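Nitrate reductase (Ulva prolifera, PDB 5YLY) probably uses its FAD-containing cytochrome b5 reductase domain to take electrons from NADH and pass them through heme to the molybdenum centre that reduces nitrate to nitrite. Local coordinates at residues V162-M167 with R254-T259. Residues are numbered along the deposited sequence; the frame is centred on the assembly and turned at random.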
loop_
_atom_site.group_PDB
_atom_site.type_symbol
_atom_site.label_atom_id
_atom_site.label_comp_id
_atom_site.label_asym_id
_atom_site.label_seq_id
_atom_site.Cartn_x
_atom_site.Cartn_y
_atom_site.Cartn_z
ATOM N N VAL A 162 -1.955 0.704 -20.309
ATOM C CA VAL A 162 -2.604 -0.256 -19.428
ATOM C C VAL A 162 -4.085 0.111 -19.376
ATOM O O VAL A 162 -4.424 1.297 -19.396
ATOM C CB VAL A 162 -1.895 -0.337 -18.036
ATOM C CG1 VAL A 162 -1.923 1.008 -17.289
ATOM C CG2 VAL A 162 -2.459 -1.465 -17.172
ATOM N N LYS A 163 -4.949 -0.900 -19.377
ATOM C CA LYS A 163 -6.404 -0.728 -19.332
ATOM C C LYS A 163 -7.017 -1.341 -18.072
ATOM O O LYS A 163 -8.106 -0.919 -17.640
ATOM C CB LYS A 163 -7.044 -1.428 -20.540
ATOM C CG LYS A 163 -6.594 -0.896 -21.899
ATOM C CD LYS A 163 -7.411 -1.507 -23.045
ATOM C CE LYS A 163 -8.643 -0.695 -23.403
ATOM N NZ LYS A 163 -9.536 -1.417 -24.351
ATOM N N ARG A 164 -6.346 -2.387 -17.538
ATOM C CA ARG A 164 -6.812 -3.144 -16.377
ATOM C C ARG A 164 -5.668 -3.475 -15.430
ATOM O O ARG A 164 -4.581 -3.874 -15.878
ATOM C CB ARG A 164 -7.523 -4.425 -16.824
ATOM C CG ARG A 164 -8.743 -4.187 -17.737
ATOM C CD ARG A 164 -9.513 -5.450 -18.073
ATOM N NE ARG A 164 -8.625 -6.567 -18.377
ATOM C CZ ARG A 164 -9.027 -7.813 -18.604
ATOM N NH1 ARG A 164 -8.142 -8.763 -18.846
ATOM N NH2 ARG A 164 -10.320 -8.113 -18.602
ATOM N N ILE A 165 -5.898 -3.277 -14.120
ATOM C CA ILE A 165 -4.845 -3.572 -13.146
ATOM C C ILE A 165 -5.394 -4.458 -12.063
ATOM O O ILE A 165 -6.317 -4.045 -11.346
ATOM C CB ILE A 165 -4.206 -2.283 -12.515
ATOM C CG1 ILE A 165 -3.624 -1.331 -13.603
ATOM C CG2 ILE A 165 -3.138 -2.671 -11.465
ATOM C CD1 ILE A 165 -3.030 0.009 -13.073
ATOM N N ASN A 166 -4.758 -5.633 -11.878
ATOM C CA ASN A 166 -5.037 -6.509 -10.755
ATOM C C ASN A 166 -4.130 -6.063 -9.631
ATOM O O ASN A 166 -2.974 -5.733 -9.879
ATOM C CB ASN A 166 -4.660 -7.959 -11.101
ATOM C CG ASN A 166 -5.648 -8.657 -11.963
ATOM O OD1 ASN A 166 -6.835 -8.328 -11.961
ATOM N ND2 ASN A 166 -5.176 -9.676 -12.695
ATOM N N MET A 167 -4.616 -6.109 -8.397
ATOM C CA MET A 167 -3.818 -5.769 -7.237
ATOM C C MET A 167 -3.954 -6.855 -6.206
ATOM O O MET A 167 -5.077 -7.245 -5.852
ATOM C CB MET A 167 -4.289 -4.435 -6.639
ATOM C CG MET A 167 -4.216 -3.297 -7.619
ATOM S SD MET A 167 -4.822 -1.813 -6.855
ATOM C CE MET A 167 -4.346 -0.686 -8.083
ATOM N N ARG A 254 -8.126 -12.062 -15.950
ATOM C CA ARG A 254 -7.165 -12.965 -16.581
ATOM C C ARG A 254 -6.256 -12.075 -17.428
ATOM O O ARG A 254 -6.649 -10.950 -17.759
ATOM C CB ARG A 254 -7.880 -13.975 -17.491
ATOM C CG ARG A 254 -8.655 -15.034 -16.717
ATOM C CD ARG A 254 -8.963 -16.276 -17.538
ATOM N NE ARG A 254 -7.819 -17.174 -17.717
ATOM C CZ ARG A 254 -7.416 -18.092 -16.841
ATOM N NH1 ARG A 254 -6.358 -18.849 -17.107
ATOM N NH2 ARG A 254 -8.053 -18.248 -15.690
ATOM N N TYR A 255 -5.057 -12.545 -17.777
ATOM C CA TYR A 255 -4.186 -11.742 -18.634
ATOM C C TYR A 255 -4.739 -11.610 -20.074
ATOM O O TYR A 255 -5.231 -12.568 -20.663
ATOM C CB TYR A 255 -2.736 -12.282 -18.677
ATOM C CG TYR A 255 -1.883 -11.566 -19.706
ATOM C CD1 TYR A 255 -1.471 -10.250 -19.504
ATOM C CD2 TYR A 255 -1.596 -12.157 -20.937
ATOM C CE1 TYR A 255 -0.750 -9.558 -20.479
ATOM C CE2 TYR A 255 -0.883 -11.471 -21.921
ATOM C CZ TYR A 255 -0.454 -10.175 -21.683
ATOM O OH TYR A 255 0.254 -9.494 -22.645
ATOM N N GLU A 256 -4.617 -10.407 -20.615
ATOM C CA GLU A 256 -4.903 -9.978 -21.981
ATOM C C GLU A 256 -3.933 -8.810 -22.182
ATOM O O GLU A 256 -3.648 -8.128 -21.192
ATOM C CB GLU A 256 -6.342 -9.423 -22.095
ATOM C CG GLU A 256 -7.427 -10.450 -22.374
ATOM C CD GLU A 256 -8.830 -9.882 -22.239
ATOM O OE1 GLU A 256 -9.097 -8.798 -22.805
ATOM O OE2 GLU A 256 -9.659 -10.515 -21.547
ATOM N N PRO A 257 -3.500 -8.458 -23.418
ATOM C CA PRO A 257 -2.641 -7.264 -23.570
ATOM C C PRO A 257 -3.357 -6.046 -22.971
ATOM O O PRO A 257 -4.548 -5.858 -23.187
ATOM C CB PRO A 257 -2.476 -7.134 -25.095
ATOM C CG PRO A 257 -2.683 -8.540 -25.616
ATOM C CD PRO A 257 -3.746 -9.122 -24.721
ATOM N N GLY A 258 -2.658 -5.296 -22.142
ATOM C CA GLY A 258 -3.251 -4.136 -21.494
ATOM C C GLY A 258 -3.608 -4.391 -20.039
ATOM O O GLY A 258 -4.052 -3.470 -19.366
ATOM N N THR A 259 -3.461 -5.647 -19.561
ATOM C CA THR A 259 -3.742 -6.063 -18.172
ATOM C C THR A 259 -2.440 -6.404 -17.480
ATOM O O THR A 259 -1.639 -7.193 -18.003
ATOM C CB THR A 259 -4.728 -7.266 -18.088
ATOM O OG1 THR A 259 -5.894 -6.974 -18.844
ATOM C CG2 THR A 259 -5.155 -7.584 -16.641
#
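Arg164, in one of its two modelled conformers, takes hold of Thr259 side-on: NE lies 2.8 Å and NH1 2.9 Å from the one hydroxyl oxygen, OG1, which sits nearly in the guanidinium plane. Both hydrogen bonds are bent, as they must be when two N-H groups converge on a single acceptor. Threonine suits the place: its hydroxyl, anti to its own carbonyl carbon (chi1 -52°), accepts the two N-H groups, and its beta branching suits a strand. Charge adds a looser link. The Glu256 carboxylate, its plane turned 45° from the guanidinium, brings OE2 within 3.6 Å of Arg164 NH1 in a salt bridge, and OE1 lies over one face of the group.

Backbone bonds join the two segments beside this grip. Gly258 O accepts from two successive amides, Lys163 N at 2.7 Å and Arg164 N at 3.1 Å. Gly258 occupies the third position of a type II turn, Glu256 to Thr259, where its positive phi (103°) would press a side chain against the preceding carbonyl oxygen. The turn is closed by Thr259 N to Glu256 O.

Non-polar packing is slight: Val162 CG2 rests against Gly258 O.

Arg164 and Thr259 form a parallel bridge where strands 164-170 and 259-264 begin. These are neighbouring strands of the parallel sheet in the NAD-binding domain, with helices intervening in the sequence, the Rossmann-like architecture of the ferredoxin reductase family.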